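Local coordinates for 3'-5'-exonuclease (Saccharomyces cerevisiae, PDB 3E2V), which probably cuts double-stranded DNA as a magnesium-dependent TatD-type nuclease, with both endonuclease and 3'-to-5' exonuclease activity, at residues Q184-C189 with V219-E224; M176-F181 with V211-R216; G136-L141 with D226-Q231. One frame throughout, in Å; residues are numbered along the deposited sequence.

Interaction 1. Residues Q184-C189 with V219-E224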
ATOM      1  N   GLN A 184     -10.465  -2.142  13.081  1.00 12.67           N
ATOM      2  CA  GLN A 184     -10.383  -2.676  11.720  1.00 12.25           C
ATOM      3  C   GLN A 184      -9.727  -4.045  11.662  1.00 12.64           C
ATOM      4  O   GLN A 184     -10.126  -4.895  10.867  1.00 12.98           O
ATOM      5  CB  GLN A 184      -9.688  -1.671  10.790  1.00 12.29           C
ATOM      6  CG  GLN A 184     -10.572  -0.443  10.513  1.00 11.97           C
ATOM      7  CD  GLN A 184      -9.891   0.531   9.578  1.00 12.11           C
ATOM      8  OE1 GLN A 184     -10.074   0.455   8.363  1.00 13.12           O
ATOM      9  NE2 GLN A 184      -9.051   1.416  10.133  1.00 12.37           N
ATOM     10  N   LEU A 185      -8.725  -4.277  12.510  1.00 12.33           N
ATOM     11  CA  LEU A 185      -8.180  -5.621  12.600  1.00 12.44           C
ATOM     12  C   LEU A 185      -9.256  -6.606  13.044  1.00 12.76           C
ATOM     13  O   LEU A 185      -9.328  -7.714  12.532  1.00 13.58           O
ATOM     14  CB  LEU A 185      -6.966  -5.671  13.529  1.00 12.64           C
ATOM     15  CG  LEU A 185      -5.714  -4.973  12.996  1.00 12.51           C
ATOM     16  CD1 LEU A 185      -4.687  -4.917  14.104  1.00 13.23           C
ATOM     17  CD2 LEU A 185      -5.153  -5.679  11.742  1.00 13.47           C
ATOM     18  N   LYS A 186     -10.095  -6.191  13.983  1.00 13.01           N
ATOM     19  CA  LYS A 186     -11.168  -7.082  14.431  1.00 13.70           C
ATOM     20  C   LYS A 186     -12.132  -7.395  13.288  1.00 14.38           C
ATOM     21  O   LYS A 186     -12.491  -8.547  13.051  1.00 13.89           O
ATOM     22  CB  LYS A 186     -11.927  -6.466  15.596  1.00 13.88           C
ATOM     23  CG  LYS A 186     -11.163  -6.427  16.913  1.00 15.48           C
ATOM     24  CD  LYS A 186     -11.992  -5.681  17.956  1.00 16.47           C
ATOM     25  CE  LYS A 186     -11.239  -5.522  19.268  1.00 17.54           C
ATOM     26  NZ  LYS A 186     -12.020  -4.633  20.209  1.00 16.36           N
ATOM     27  N   ILE A 187     -12.542  -6.362  12.573  1.00 14.48           N
ATOM     28  CA  ILE A 187     -13.440  -6.542  11.430  1.00 15.60           C
ATOM     29  C   ILE A 187     -12.857  -7.514  10.420  1.00 15.03           C
ATOM     30  O   ILE A 187     -13.568  -8.358   9.883  1.00 14.85           O
ATOM     31  CB  ILE A 187     -13.775  -5.180  10.758  1.00 17.24           C
ATOM     32  CG1 ILE A 187     -14.847  -4.455  11.569  1.00 18.63           C
ATOM     33  CG2 ILE A 187     -14.190  -5.362   9.288  1.00 18.62           C
ATOM     34  CD1 ILE A 187     -15.020  -3.020  11.121  1.00 20.93           C
ATOM     35  N   SER A 188     -11.548  -7.430  10.200  1.00 14.43           N
ATOM     36  CA  SER A 188     -10.873  -8.273   9.211  1.00 14.38           C
ATOM     37  C   SER A 188     -10.863  -9.755   9.609  1.00 14.63           C
ATOM     38  O   SER A 188     -10.462 -10.611   8.820  1.00 14.56           O
ATOM     39  CB  SER A 188      -9.435  -7.790   9.002  1.00 14.35           C
ATOM     40  OG  SER A 188      -8.565  -8.267  10.020  1.00 14.78           O
ATOM     41  N   CYS A 189     -11.241 -10.018  10.864  1.00 15.54           N
ATOM     42  CA  CYS A 189     -11.334 -11.383  11.429  1.00 16.00           C
ATOM     43  C   CYS A 189     -12.764 -11.883  11.635  1.00 17.72           C
ATOM     44  O   CYS A 189     -12.963 -13.012  12.110  1.00 17.77           O
ATOM     45  CB  CYS A 189     -10.600 -11.472  12.790  1.00 15.68           C
ATOM     46  SG  CYS A 189      -8.826 -11.170  12.725  1.00 16.12           S
ATOM     47  N   VAL A 219      -1.040 -13.946  18.494  1.00 13.93           N
ATOM     48  CA  VAL A 219      -1.188 -14.953  19.566  1.00 14.97           C
ATOM     49  C   VAL A 219      -2.643 -15.286  19.835  1.00 14.88           C
ATOM     50  O   VAL A 219      -2.967 -16.443  20.113  1.00 14.84           O
ATOM     51  CB  VAL A 219      -0.504 -14.495  20.862  1.00 15.86           C
ATOM     52  CG1 VAL A 219      -0.749 -15.520  21.994  1.00 17.46           C
ATOM     53  CG2 VAL A 219       0.988 -14.314  20.592  1.00 17.54           C
ATOM     54  N   GLY A 220      -3.513 -14.284  19.716  1.00 14.61           N
ATOM     55  CA  GLY A 220      -4.943 -14.420  20.016  1.00 14.30           C
ATOM     56  C   GLY A 220      -5.329 -13.699  21.299  1.00 14.79           C
ATOM     57  O   GLY A 220      -4.564 -13.678  22.264  1.00 15.54           O
ATOM     58  N   PHE A 221      -6.497 -13.064  21.291  1.00 14.47           N
ATOM     59  CA  PHE A 221      -7.034 -12.448  22.517  1.00 14.66           C
ATOM     60  C   PHE A 221      -8.547 -12.428  22.461  1.00 15.23           C
ATOM     61  O   PHE A 221      -9.139 -12.523  21.391  1.00 15.21           O
ATOM     62  CB  PHE A 221      -6.500 -11.025  22.720  1.00 15.37           C
ATOM     63  CG  PHE A 221      -7.100 -10.021  21.778  1.00 16.37           C
ATOM     64  CD1 PHE A 221      -8.120  -9.170  22.183  1.00 16.53           C
ATOM     65  CD2 PHE A 221      -6.647  -9.954  20.465  1.00 15.67           C
ATOM     66  CE1 PHE A 221      -8.670  -8.247  21.281  1.00 18.89           C
ATOM     67  CE2 PHE A 221      -7.186  -9.056  19.568  1.00 15.89           C
ATOM     68  CZ  PHE A 221      -8.187  -8.194  19.971  1.00 15.86           C
ATOM     69  N   THR A 222      -9.160 -12.271  23.632  1.00 15.93           N
ATOM     70  CA  THR A 222     -10.607 -12.267  23.757  1.00 17.37           C
ATOM     71  C   THR A 222     -11.099 -10.867  24.104  1.00 18.64           C
ATOM     72  O   THR A 222     -10.594 -10.240  25.033  1.00 19.86           O
ATOM     73  CB  THR A 222     -11.059 -13.299  24.821  1.00 17.46           C
ATOM     74  OG1 THR A 222     -10.599 -14.593  24.422  1.00 16.52           O
ATOM     75  CG2 THR A 222     -12.586 -13.339  24.934  1.00 18.32           C
ATOM     76  N   ASP A 223     -12.065 -10.387  23.318  1.00 19.97           N
ATOM     77  CA  ASP A 223     -12.639  -9.058  23.503  1.00 21.38           C
ATOM     78  C   ASP A 223     -14.010  -9.207  24.156  1.00 22.98           C
ATOM     79  O   ASP A 223     -15.023  -9.304  23.467  1.00 24.08           O
ATOM     80  CB  ASP A 223     -12.764  -8.353  22.150  1.00 20.56           C
ATOM     81  CG  ASP A 223     -13.378  -6.962  22.261  1.00 19.49           C
ATOM     82  OD1 ASP A 223     -13.438  -6.385  23.362  1.00 20.48           O
ATOM     83  OD2 ASP A 223     -13.818  -6.443  21.220  1.00 18.02           O
ATOM     84  N   GLU A 224     -14.017  -9.205  25.484  1.00 25.56           N
ATOM     85  CA  GLU A 224     -15.239  -9.323  26.261  1.00 26.90           C
ATOM     86  C   GLU A 224     -16.108  -8.073  26.102  1.00 27.09           C
ATOM     87  O   GLU A 224     -17.302  -8.189  25.817  1.00 28.60           O
ATOM     88  CB  GLU A 224     -14.915  -9.556  27.745  1.00 27.59           C
TER

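Interaction 2. Residues M176-F181 with V211-R216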
ATOM      1  N   MET A 176      -6.801   7.871  18.657  1.00 15.56           N
ATOM      2  CA  MET A 176      -7.734   7.555  17.568  1.00 15.11           C
ATOM      3  C   MET A 176      -7.104   6.565  16.585  1.00 14.77           C
ATOM      4  O   MET A 176      -7.780   5.652  16.090  1.00 14.91           O
ATOM      5  CB  MET A 176      -8.167   8.818  16.844  1.00 15.09           C
ATOM      6  CG  MET A 176      -9.230   9.650  17.595  1.00 16.43           C
ATOM      7  SD  MET A 176     -10.924   8.951  17.599  1.00 12.51           S
ATOM      8  CE  MET A 176     -11.296   8.960  15.843  1.00 19.65           C
ATOM      9  N   GLN A 177      -5.811   6.731  16.316  1.00 13.93           N
ATOM     10  CA  GLN A 177      -5.120   5.789  15.429  1.00 13.73           C
ATOM     11  C   GLN A 177      -5.129   4.386  16.015  1.00 13.79           C
ATOM     12  O   GLN A 177      -5.444   3.407  15.328  1.00 13.19           O
ATOM     13  CB  GLN A 177      -3.684   6.232  15.166  1.00 13.21           C
ATOM     14  CG  GLN A 177      -3.564   7.501  14.325  1.00 13.33           C
ATOM     15  CD  GLN A 177      -2.133   7.764  13.885  1.00 14.03           C
ATOM     16  OE1 GLN A 177      -1.314   6.833  13.796  1.00 14.47           O
ATOM     17  NE2 GLN A 177      -1.831   9.024  13.585  1.00 14.23           N
ATOM     18  N   LYS A 178      -4.749   4.267  17.281  1.00 14.65           N
ATOM     19  CA  LYS A 178      -4.628   2.939  17.892  1.00 14.41           C
ATOM     20  C   LYS A 178      -5.989   2.256  17.957  1.00 14.29           C
ATOM     21  O   LYS A 178      -6.118   1.068  17.627  1.00 15.40           O
ATOM     22  CB  LYS A 178      -4.010   3.049  19.290  1.00 14.80           C
ATOM     23  CG  LYS A 178      -2.518   3.356  19.250  1.00 16.81           C
ATOM     24  CD  LYS A 178      -2.000   3.779  20.634  1.00 21.14           C
ATOM     25  CE  LYS A 178      -1.841   2.619  21.579  1.00 26.21           C
ATOM     26  NZ  LYS A 178      -1.548   3.170  22.954  1.00 28.02           N
ATOM     27  N   VAL A 179      -7.012   2.989  18.394  1.00 14.46           N
ATOM     28  CA  VAL A 179      -8.334   2.369  18.537  1.00 15.14           C
ATOM     29  C   VAL A 179      -8.886   1.862  17.197  1.00 14.27           C
ATOM     30  O   VAL A 179      -9.374   0.730  17.109  1.00 14.57           O
ATOM     31  CB  VAL A 179      -9.354   3.309  19.207  1.00 15.83           C
ATOM     32  CG1 VAL A 179     -10.724   2.659  19.233  1.00 19.26           C
ATOM     33  CG2 VAL A 179      -8.917   3.615  20.627  1.00 19.44           C
ATOM     34  N   PHE A 180      -8.809   2.693  16.160  1.00 13.33           N
ATOM     35  CA  PHE A 180      -9.413   2.318  14.880  1.00 13.42           C
ATOM     36  C   PHE A 180      -8.552   1.407  14.011  1.00 13.34           C
ATOM     37  O   PHE A 180      -9.080   0.710  13.162  1.00 13.24           O
ATOM     38  CB  PHE A 180     -10.001   3.546  14.181  1.00 13.81           C
ATOM     39  CG  PHE A 180     -11.216   4.051  14.883  1.00 14.16           C
ATOM     40  CD1 PHE A 180     -12.404   3.329  14.805  1.00 13.62           C
ATOM     41  CD2 PHE A 180     -11.148   5.159  15.722  1.00 14.32           C
ATOM     42  CE1 PHE A 180     -13.546   3.750  15.513  1.00 13.59           C
ATOM     43  CE2 PHE A 180     -12.276   5.580  16.446  1.00 15.31           C
ATOM     44  CZ  PHE A 180     -13.460   4.876  16.350  1.00 15.77           C
ATOM     45  N   PHE A 181      -7.243   1.376  14.257  1.00 12.99           N
ATOM     46  CA  PHE A 181      -6.425   0.286  13.694  1.00 12.73           C
ATOM     47  C   PHE A 181      -6.932  -1.043  14.269  1.00 13.23           C
ATOM     48  O   PHE A 181      -7.214  -2.001  13.528  1.00 13.08           O
ATOM     49  CB  PHE A 181      -4.950   0.532  14.026  1.00 13.15           C
ATOM     50  CG  PHE A 181      -3.993  -0.550  13.571  1.00 13.02           C
ATOM     51  CD1 PHE A 181      -4.195  -1.282  12.390  1.00 12.96           C
ATOM     52  CD2 PHE A 181      -2.830  -0.760  14.291  1.00 14.14           C
ATOM     53  CE1 PHE A 181      -3.258  -2.250  11.990  1.00 12.49           C
ATOM     54  CE2 PHE A 181      -1.891  -1.701  13.906  1.00 13.05           C
ATOM     55  CZ  PHE A 181      -2.088  -2.449  12.757  1.00 13.13           C
ATOM     56  N   VAL A 211       3.674  -3.217  16.630  1.00 13.49           N
ATOM     57  CA  VAL A 211       3.947  -4.613  16.995  1.00 14.77           C
ATOM     58  C   VAL A 211       3.108  -5.044  18.193  1.00 14.87           C
ATOM     59  O   VAL A 211       2.595  -6.163  18.213  1.00 14.91           O
ATOM     60  CB  VAL A 211       5.463  -4.828  17.230  1.00 15.21           C
ATOM     61  CG1 VAL A 211       5.740  -6.176  17.932  1.00 18.37           C
ATOM     62  CG2 VAL A 211       6.201  -4.768  15.887  1.00 17.00           C
ATOM     63  N   GLN A 212       2.956  -4.160  19.182  1.00 15.29           N
ATOM     64  CA  GLN A 212       2.162  -4.482  20.358  1.00 16.25           C
ATOM     65  C   GLN A 212       0.719  -4.852  19.972  1.00 15.84           C
ATOM     66  O   GLN A 212       0.164  -5.831  20.476  1.00 16.37           O
ATOM     67  CB  GLN A 212       2.177  -3.308  21.337  1.00 16.89           C
ATOM     68  CG  GLN A 212       1.471  -3.611  22.650  1.00 20.49           C
ATOM     69  CD  GLN A 212       1.480  -2.435  23.606  1.00 25.88           C
ATOM     70  OE1 GLN A 212       1.733  -2.604  24.800  1.00 30.84           O
ATOM     71  NE2 GLN A 212       1.181  -1.244  23.096  1.00 27.53           N
ATOM     72  N   ILE A 213       0.107  -4.071  19.083  1.00 14.42           N
ATOM     73  CA  ILE A 213      -1.265  -4.363  18.673  1.00 14.77           C
ATOM     74  C   ILE A 213      -1.317  -5.653  17.858  1.00 14.48           C
ATOM     75  O   ILE A 213      -2.140  -6.548  18.123  1.00 15.11           O
ATOM     76  CB  ILE A 213      -1.846  -3.184  17.886  1.00 14.24           C
ATOM     77  CG1 ILE A 213      -2.138  -2.038  18.853  1.00 14.70           C
ATOM     78  CG2 ILE A 213      -3.141  -3.582  17.184  1.00 15.46           C
ATOM     79  CD1 ILE A 213      -2.338  -0.678  18.200  1.00 18.38           C
ATOM     80  N   LEU A 214      -0.441  -5.775  16.866  1.00 14.62           N
ATOM     81  CA  LEU A 214      -0.467  -6.969  16.032  1.00 14.21           C
ATOM     82  C   LEU A 214      -0.164  -8.256  16.787  1.00 14.61           C
ATOM     83  O   LEU A 214      -0.729  -9.313  16.461  1.00 14.51           O
ATOM     84  CB  LEU A 214       0.484  -6.820  14.834  1.00 14.34           C
ATOM     85  CG  LEU A 214       0.008  -5.798  13.802  1.00 14.92           C
ATOM     86  CD1 LEU A 214       1.132  -5.495  12.820  1.00 17.30           C
ATOM     87  CD2 LEU A 214      -1.205  -6.320  13.049  1.00 15.00           C
ATOM     88  N   GLU A 215       0.726  -8.178  17.773  1.00 14.42           N
ATOM     89  CA  GLU A 215       1.089  -9.375  18.539  1.00 14.75           C
ATOM     90  C   GLU A 215      -0.126  -9.990  19.217  1.00 14.39           C
ATOM     91  O   GLU A 215      -0.217 -11.234  19.314  1.00 14.38           O
ATOM     92  CB  GLU A 215       2.177  -9.064  19.562  1.00 15.96           C
ATOM     93  CG  GLU A 215       2.748 -10.292  20.244  1.00 18.13           C
ATOM     94  CD  GLU A 215       2.016 -10.645  21.536  1.00 23.66           C
ATOM     95  OE1 GLU A 215       1.096  -9.901  21.949  1.00 22.73           O
ATOM     96  OE2 GLU A 215       2.375 -11.679  22.149  1.00 26.56           O
ATOM     97  N   ARG A 216      -1.050  -9.145  19.688  1.00 14.39           N
ATOM     98  CA  ARG A 216      -2.264  -9.678  20.320  1.00 15.04           C
ATOM     99  C   ARG A 216      -3.109 -10.501  19.349  1.00 14.53           C
ATOM    100  O   ARG A 216      -3.713 -11.503  19.735  1.00 15.03           O
ATOM    101  CB  ARG A 216      -3.100  -8.571  20.962  1.00 16.21           C
ATOM    102  CG  ARG A 216      -2.420  -7.991  22.182  1.00 19.06           C
ATOM    103  CD  ARG A 216      -3.402  -7.240  23.072  1.00 24.87           C
ATOM    104  NE  ARG A 216      -4.195  -6.266  22.330  1.00 29.96           N
ATOM    105  CZ  ARG A 216      -3.829  -5.004  22.102  1.00 32.55           C
ATOM    106  NH1 ARG A 216      -2.682  -4.520  22.577  1.00 35.82           N
ATOM    107  NH2 ARG A 216      -4.618  -4.215  21.403  1.00 32.63           N
TER

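Interaction 3. Residues G136-L141 with D226-Q231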
ATOM      1  N   GLY A 136     -21.659   2.777  13.825  1.00 16.98           N
ATOM      2  CA  GLY A 136     -22.274   2.790  12.494  1.00 17.15           C
ATOM      3  C   GLY A 136     -21.266   2.831  11.358  1.00 17.12           C
ATOM      4  O   GLY A 136     -21.466   2.194  10.321  1.00 17.57           O
ATOM      5  N   LYS A 137     -20.191   3.586  11.554  1.00 17.05           N
ATOM      6  CA  LYS A 137     -19.163   3.678  10.521  1.00 16.68           C
ATOM      7  C   LYS A 137     -18.399   2.369  10.369  1.00 16.80           C
ATOM      8  O   LYS A 137     -18.049   1.967   9.258  1.00 16.88           O
ATOM      9  CB  LYS A 137     -18.201   4.843  10.781  1.00 17.51           C
ATOM     10  CG  LYS A 137     -18.868   6.228  10.649  1.00 18.08           C
ATOM     11  CD  LYS A 137     -19.513   6.443   9.281  1.00 20.76           C
ATOM     12  CE  LYS A 137     -18.486   6.807   8.218  1.00 23.56           C
ATOM     13  NZ  LYS A 137     -19.168   7.100   6.913  1.00 25.64           N
ATOM     14  N   LEU A 138     -18.139   1.700  11.488  1.00 16.96           N
ATOM     15  CA  LEU A 138     -17.493   0.400  11.418  1.00 15.91           C
ATOM     16  C   LEU A 138     -18.386  -0.633  10.731  1.00 15.98           C
ATOM     17  O   LEU A 138     -17.916  -1.439   9.921  1.00 15.90           O
ATOM     18  CB  LEU A 138     -17.095  -0.058  12.827  1.00 15.69           C
ATOM     19  CG  LEU A 138     -15.849   0.635  13.387  1.00 15.53           C
ATOM     20  CD1 LEU A 138     -15.812   0.463  14.900  1.00 17.09           C
ATOM     21  CD2 LEU A 138     -14.562   0.085  12.745  1.00 15.46           C
ATOM     22  N   LYS A 139     -19.685  -0.578  11.023  1.00 16.11           N
ATOM     23  CA  LYS A 139     -20.646  -1.419  10.303  1.00 17.61           C
ATOM     24  C   LYS A 139     -20.632  -1.153   8.791  1.00 17.38           C
ATOM     25  O   LYS A 139     -20.637  -2.079   7.986  1.00 17.21           O
ATOM     26  CB  LYS A 139     -22.057  -1.176  10.851  1.00 18.08           C
ATOM     27  CG  LYS A 139     -23.101  -2.005  10.155  1.00 19.99           C
ATOM     28  CD  LYS A 139     -24.433  -1.944  10.897  1.00 24.37           C
ATOM     29  CE  LYS A 139     -25.367  -3.037  10.401  1.00 27.12           C
ATOM     30  NZ  LYS A 139     -25.679  -2.832   8.965  1.00 29.74           N
ATOM     31  N   GLU A 140     -20.615   0.123   8.419  1.00 17.96           N
ATOM     32  CA  GLU A 140     -20.590   0.518   7.017  1.00 18.65           C
ATOM     33  C   GLU A 140     -19.352  -0.074   6.324  1.00 17.92           C
ATOM     34  O   GLU A 140     -19.443  -0.610   5.219  1.00 18.49           O
ATOM     35  CB  GLU A 140     -20.601   2.039   6.902  1.00 18.23           C
ATOM     36  CG  GLU A 140     -20.513   2.540   5.467  1.00 20.78           C
ATOM     37  CD  GLU A 140     -20.377   4.046   5.363  1.00 21.15           C
ATOM     38  OE1 GLU A 140     -20.594   4.745   6.381  1.00 24.33           O
ATOM     39  OE2 GLU A 140     -20.063   4.535   4.249  1.00 24.90           O
ATOM     40  N   LEU A 141     -18.210   0.000   7.003  1.00 16.75           N
ATOM     41  CA  LEU A 141     -16.967  -0.534   6.460  1.00 16.32           C
ATOM     42  C   LEU A 141     -16.987  -2.057   6.295  1.00 15.82           C
ATOM     43  O   LEU A 141     -16.620  -2.577   5.239  1.00 15.74           O
ATOM     44  CB  LEU A 141     -15.800  -0.091   7.351  1.00 15.10           C
ATOM     45  CG  LEU A 141     -14.413  -0.547   6.909  1.00 16.19           C
ATOM     46  CD1 LEU A 141     -14.058  -0.004   5.527  1.00 17.24           C
ATOM     47  CD2 LEU A 141     -13.401  -0.085   7.937  1.00 19.00           C
ATOM     48  N   ASP A 226     -16.204  -5.488  23.822  1.00 23.39           N
ATOM     49  CA  ASP A 226     -16.758  -5.177  22.492  1.00 21.67           C
ATOM     50  C   ASP A 226     -17.435  -3.795  22.445  1.00 20.37           C
ATOM     51  O   ASP A 226     -18.613  -3.676  22.082  1.00 20.68           O
ATOM     52  CB  ASP A 226     -17.710  -6.290  22.033  1.00 21.58           C
ATOM     53  CG  ASP A 226     -18.090  -6.184  20.552  1.00 21.57           C
ATOM     54  OD1 ASP A 226     -17.369  -5.510  19.763  1.00 19.87           O
ATOM     55  OD2 ASP A 226     -19.106  -6.795  20.173  1.00 21.64           O
ATOM     56  N   THR A 227     -16.667  -2.764  22.788  1.00 20.02           N
ATOM     57  CA  THR A 227     -17.151  -1.387  22.831  1.00 19.60           C
ATOM     58  C   THR A 227     -17.910  -0.993  21.567  1.00 19.55           C
ATOM     59  O   THR A 227     -18.949  -0.316  21.631  1.00 19.92           O
ATOM     60  CB  THR A 227     -15.984  -0.420  23.090  1.00 20.30           C
ATOM     61  OG1 THR A 227     -15.420  -0.716  24.380  1.00 21.62           O
ATOM     62  CG2 THR A 227     -16.443   1.039  23.065  1.00 20.76           C
ATOM     63  N   PHE A 228     -17.411  -1.431  20.413  1.00 18.29           N
ATOM     64  CA  PHE A 228     -18.007  -1.021  19.139  1.00 18.39           C
ATOM     65  C   PHE A 228     -19.005  -2.018  18.561  1.00 18.79           C
ATOM     66  O   PHE A 228     -19.451  -1.895  17.415  1.00 18.49           O
ATOM     67  CB  PHE A 228     -16.899  -0.588  18.158  1.00 17.44           C
ATOM     68  CG  PHE A 228     -16.113   0.598  18.666  1.00 16.31           C
ATOM     69  CD1 PHE A 228     -16.564   1.892  18.439  1.00 15.47           C
ATOM     70  CD2 PHE A 228     -14.976   0.420  19.438  1.00 15.13           C
ATOM     71  CE1 PHE A 228     -15.850   2.994  18.953  1.00 18.25           C
ATOM     72  CE2 PHE A 228     -14.258   1.505  19.952  1.00 17.79           C
ATOM     73  CZ  PHE A 228     -14.708   2.800  19.715  1.00 17.15           C
ATOM     74  N   GLN A 229     -19.376  -2.999  19.389  1.00 19.97           N
ATOM     75  CA  GLN A 229     -20.493  -3.905  19.095  1.00 21.66           C
ATOM     76  C   GLN A 229     -20.331  -4.671  17.775  1.00 21.58           C
ATOM     77  O   GLN A 229     -21.286  -4.869  17.020  1.00 21.47           O
ATOM     78  CB  GLN A 229     -21.859  -3.175  19.164  1.00 21.71           C
ATOM     79  CG  GLN A 229     -22.203  -2.595  20.542  1.00 24.32           C
ATOM     80  CD  GLN A 229     -23.591  -1.942  20.618  1.00 25.12           C
ATOM     81  OE1 GLN A 229     -24.240  -1.679  19.600  1.00 30.77           O
ATOM     82  NE2 GLN A 229     -24.037  -1.661  21.843  1.00 30.19           N
ATOM     83  N   LEU A 230     -19.113  -5.142  17.519  1.00 21.31           N
ATOM     84  CA  LEU A 230     -18.819  -5.850  16.276  1.00 22.05           C
ATOM     85  C   LEU A 230     -19.412  -7.248  16.266  1.00 23.95           C
ATOM     86  O   LEU A 230     -19.708  -7.803  15.210  1.00 24.30           O
ATOM     87  CB  LEU A 230     -17.312  -5.935  16.055  1.00 21.29           C
ATOM     88  CG  LEU A 230     -16.527  -4.631  15.972  1.00 20.78           C
ATOM     89  CD1 LEU A 230     -15.041  -4.931  15.780  1.00 20.83           C
ATOM     90  CD2 LEU A 230     -17.039  -3.735  14.848  1.00 20.81           C
ATOM     91  N   GLN A 231     -19.579  -7.822  17.450  1.00 26.27           N
ATOM     92  CA  GLN A 231     -20.113  -9.176  17.561  1.00 29.54           C
ATOM     93  C   GLN A 231     -21.624  -9.218  17.288  1.00 30.58           C
ATOM     94  O   GLN A 231     -22.233 -10.291  17.306  1.00 32.21           O
ATOM     95  CB  GLN A 231     -19.716  -9.786  18.919  1.00 29.66           C
ATOM     96  CG  GLN A 231     -18.198 -10.019  19.005  1.00 30.46           C
ATOM     97  CD  GLN A 231     -17.699 -10.317  20.404  1.00 30.99           C
ATOM     98  OE1 GLN A 231     -18.333 -11.055  21.170  1.00 33.52           O
ATOM     99  NE2 GLN A 231     -16.547  -9.756  20.745  1.00 28.14           N
TER

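Interaction 1. Residues Q184-C189 with V219-E224
Lys-186, on helix 174-187, forms a buried salt bridge with Asp-223, fastening an outer helix of the TIM barrel to the residue just after strand 221-222, which pairs antiparallel with strand 241-242. The lysine chain runs fully extended beyond CG and crosses the aspartate at about a right angle. NZ of Lys-186 donates to OD2 of Asp-223 at 2.7 Å, and it arrives from above the carboxylate plane, 67° out of it. With CG of Asp-223 anti to its own backbone N (chi1 179°), the carboxylate is directed toward helix 174-187, where NZ of Lys-186 reaches OD2.

The ammonium group has a second carboxylate in Glu-183, about one turn earlier on the same helix, so a single positive charge answers two negative ones and the lysine is likely to stay protonated despite its burial. OD1 of Asp-223 accepts from the backbone N of Asp-226, and the carbonyl O of Asp-223 is a probable acceptor for NE2 of Gln-231. A methionine in place of Lys-186 would probably leave the buried carboxylate of Asp-223, and Glu-183 beside it, without the positive charge they share.

Apolar contact is slight: CE of Lys-186 lies at the edge of the Phe-221 ring, near its plane, 4.1 Å from CZ. Just past the lysine, OG of Ser-188 is gripped twice, accepting from NH1 of Arg-248 while giving its proton to the carbonyl O of Leu-185 at 2.7 Å.

Interaction 2. Residues M176-F181 with V211-R216
The ring of Phe-181 meets Ile-213 and Leu-214, and these apolar contacts carry most of the interface. CD1 of Ile-213 lies 3.9 Å from CD2 of Phe-181, while its other branch, CG2, comes to 4.0 Å from CE2 of the same ring. The isoleucine therefore lays both branches along the CD2-CE2 side of the ring, approaching it obliquely. Leu-214 takes the far end of the ring: its CD2 is 4.0 Å from CZ of Phe-181, and the two side chains cross at about a right angle. What puts the phenyl group between the helices is its first torsion, with CG anti to the backbone N (chi1 177°).

Helices 174-187 and 207-219 follow the consecutive parallel strands 156-165 and 199-204, so this is the packing of neighbouring outer helices in a beta/alpha TIM barrel. Their short segments run nearly parallel, at 18°, with axes 11.2 Å apart. On the barrel strand below, Phe-181 also rests against Ile-162 and Leu-164 of strand 156-165. Leu-214 also touches Leu-268 of the next outer helix, 259-268.

A charged residue adds only aliphatic contact: CG of Lys-178 lies 4.2 Å from CD1 of Ile-213, so only the root of the lysine joins the apolar patch, and the bend of its chain at chi3 (76°) lies beyond the touching atom.

Polar interactions belong to the surroundings. Arg-216 pairs through NH2 with Glu-182 OE1, a salt bridge between the same two helices, whereas the amide of Gln-177 is held at both ends, its OE1 by the backbone N of Asp-165 and its NE2 by OG of Ser-172.

Interaction 3. Residues G136-L141 with D226-Q231
Leu-138, on helix 132-149, faces Phe-228 in a type I beta turn from Asp-226 to Gln-229, with CA atoms 7.9 Å apart. The turn, closed by the bond from Gln-229 N to Asp-226 O, belongs to the loop joining strands 221-222 and 241-242, and it leads directly into a 3-10 segment beginning at Leu-230.

Leu-138 supplies the whole helical side of the contact. CD1 of Leu-138 presses against the root of the phenylalanine, 3.6 Å from CB of Phe-228 and 3.8 Å from CG of Phe-228, and meets the ring obliquely. Having CG beside the backbone N and anti to the carbonyl carbon (chi1 -77°) brings that methyl to the turn. Lower on the same leucine, CB is touched by CD2 of Leu-230 at 4.2 Å, so the one side chain is engaged at its base and at its tip by two residues of the loop. CG2 of Thr-227 lies over one face of the Phe-228 ring, offset toward the rim, and Phe-180 of helix 174-187 meets that ring at a steep angle.

The loop is shaped by Asp-226, whose carboxylate grips two successive amides: OD1 accepts from the N of Leu-230 at 2.9 Å, and OD2 from the N of Gln-231 at 2.9 Å, both on the syn side and close to the carboxylate plane. This fork probably steadies the start of the 3-10 segment and so the position of Leu-230. Between segments 136-141 and 226-231 the contact is purely apolar, and its precision is likely to come from polar bonds inside the loop and from a polar tie one residue before the first segment, Thr-227 O to Gln-135 NE2.

How the interactions relate
Helix 174-187 joins the three contacts. Interactions 1 and 2, with centres 10 Å apart, both use it directly: Leu-185 CD1 lies 3.7 Å from Ile-213 CG2, so the two interfaces are continuous. Interaction 3, 12 Å from interaction 1 between centres, backs onto the same helix, where Lys-186 CB meets Leu-230 CD1 at 3.5 Å. Val-179 CG1 touches Phe-228 CE2 at 3.8 Å, connecting interaction 2 to the turn. Interaction 2 comes nearest to the metal site: the Phe-181 side chain is about 9 Å from that of Glu-161, a magnesium-binding residue whose ion is absent from this model, and about 11 Å from that of His-253, a magnesium ligand; interactions 1 and 3 lie farther out.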